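Local coordinates for protein transcriptional regulator (AraC-type DNA-binding domain-containing proteins) (Chromobacterium violaceum, PDB 3OIO) that probably binds specific DNA sequences as an AraC-type transcription factor, of which this piece is the C-terminal helix-turn-helix domain, at residues C82-S86 and G87-S91. Sequence-based numbering, arbitrary orientation.
Sequences CGFSS and GPHFS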
loop_
_atom_site.group_PDB
_atom_site.type_symbol
_atom_site.label_atom_id
_atom_site.label_comp_id
_atom_site.label_asym_id
_atom_site.label_seq_id
_atom_site.Cartn_x
_atom_site.Cartn_y
_atom_site.Cartn_z
ATOM N N CYS A 82 2.781 8.161 4.018
ATOM C CA CYS A 82 2.238 7.023 3.303
ATOM C C CYS A 82 0.830 7.322 2.808
ATOM O O CYS A 82 0.074 6.402 2.470
ATOM C CB CYS A 82 2.278 5.764 4.174
ATOM S SG CYS A 82 3.958 5.298 4.586
ATOM N N GLY A 83 0.483 8.611 2.741
ATOM C CA GLY A 83 -0.747 9.051 2.065
ATOM C C GLY A 83 -2.005 9.102 2.925
ATOM O O GLY A 83 -3.103 9.272 2.388
ATOM N N PHE A 84 -1.868 8.908 4.233
ATOM C CA PHE A 84 -3.011 8.929 5.147
ATOM C C PHE A 84 -3.338 10.364 5.518
ATOM O O PHE A 84 -2.480 11.234 5.409
ATOM C CB PHE A 84 -2.731 8.038 6.373
ATOM C CG PHE A 84 -2.635 6.608 6.005
ATOM C CD1 PHE A 84 -3.787 5.817 5.963
ATOM C CD2 PHE A 84 -1.414 6.060 5.598
ATOM C CE1 PHE A 84 -3.718 4.472 5.559
ATOM C CE2 PHE A 84 -1.335 4.711 5.190
ATOM C CZ PHE A 84 -2.508 3.928 5.176
ATOM N N SER A 85 -4.550 10.649 5.947
ATOM C CA SER A 85 -4.824 12.036 6.277
ATOM C C SER A 85 -5.260 12.248 7.685
ATOM O O SER A 85 -5.756 13.319 8.005
ATOM C CB SER A 85 -5.848 12.663 5.355
ATOM O OG SER A 85 -5.554 14.032 5.241
ATOM N N SER A 86 -5.116 11.227 8.516
ATOM C CA SER A 86 -5.110 11.480 9.954
ATOM C C SER A 86 -4.433 10.332 10.654
ATOM O O SER A 86 -4.334 9.211 10.104
ATOM C CB SER A 86 -6.521 11.676 10.513
ATOM O OG SER A 86 -7.246 10.460 10.634
ATOM N N GLY A 87 -3.989 10.622 11.881
ATOM C CA GLY A 87 -3.431 9.610 12.736
ATOM C C GLY A 87 -4.416 8.496 13.022
ATOM O O GLY A 87 -4.050 7.318 12.870
ATOM N N PRO A 88 -5.647 8.847 13.487
ATOM C CA PRO A 88 -6.598 7.786 13.798
ATOM C C PRO A 88 -6.907 6.940 12.575
ATOM O O PRO A 88 -7.000 5.735 12.690
ATOM C CB PRO A 88 -7.826 8.536 14.325
ATOM C CG PRO A 88 -7.255 9.766 14.956
ATOM C CD PRO A 88 -6.088 10.144 14.038
ATOM N N HIS A 89 -7.027 7.548 11.397
ATOM C CA HIS A 89 -7.264 6.742 10.199
ATOM C C HIS A 89 -6.093 5.801 9.899
ATOM O O HIS A 89 -6.287 4.618 9.640
ATOM C CB HIS A 89 -7.558 7.642 9.008
ATOM C CG HIS A 89 -7.761 6.893 7.736
ATOM N ND1 HIS A 89 -7.052 7.177 6.598
ATOM C CD2 HIS A 89 -8.589 5.865 7.425
ATOM C CE1 HIS A 89 -7.435 6.359 5.624
ATOM N NE2 HIS A 89 -8.366 5.551 6.102
ATOM N N PHE A 90 -4.880 6.335 9.932
ATOM C CA PHE A 90 -3.705 5.492 9.719
ATOM C C PHE A 90 -3.642 4.343 10.742
ATOM O O PHE A 90 -3.481 3.178 10.361
ATOM C CB PHE A 90 -2.437 6.346 9.787
ATOM C CG PHE A 90 -1.179 5.541 9.842
ATOM C CD1 PHE A 90 -0.913 4.560 8.870
ATOM C CD2 PHE A 90 -0.254 5.761 10.850
ATOM C CE1 PHE A 90 0.257 3.771 8.941
ATOM C CE2 PHE A 90 0.926 4.993 10.933
ATOM C CZ PHE A 90 1.193 4.011 9.975
ATOM N N SER A 91 -3.742 4.655 12.037
ATOM C CA SER A 91 -3.504 3.604 13.043
ATOM C C SER A 91 -4.601 2.538 13.005
ATOM O O SER A 91 -4.320 1.349 13.178
ATOM C CB SER A 91 -3.380 4.193 14.447
ATOM O OG SER A 91 -4.536 4.936 14.777
#
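This is the turn between helices 75-81 and 87-98 of the helix-turn-helix domain, with Ser-86 as N-cap of the second and Phe-84, His-89 and Phe-90 forming an aromatic cluster beside the cap. Ser-86 OG accepts from His-89 N at 3.0 Å, the N-H pointing at it at 160°. Ser-86 OG also lies 3.3 Å from His-89 CB. The carbonyl of the same serine makes the first i to i+4 bond of the helix, Ser-86 O receiving Phe-90 N at 2.9 Å, so one residue satisfies two amides of the first turn. The ring of Phe-84 lies against this first turn. Over one face of its ring, offset toward the rim, comes Phe-90 CD1, 3.6 Å from Phe-84 CD2; the two ring planes meet obliquely at 50°. At the ring edge, near its plane, His-89 ND1 lies 3.6 Å from Phe-84 CD1. His-89 carries CG opposite its backbone N (chi1 178°), which sends its ring to that edge, whereas Phe-90 lays CB and CD1 over the Phe-84 ring. The turn begins with a Schellman motif ending helix 75-81, in which Gly-83, at positive phi, is the C-prime residue. Phe-84 also rests on Leu-57 and Leu-61 of helix 52-70 and makes a cation-pi contact with Arg-60, whose NE binds Cys-82 O. Phe-90 touches Ala-64 of that helix, Ile-75 and Ile-78 of helix 75-81, and Pro-102 of helix 102-107, thereby packing helix 87-98 against all three.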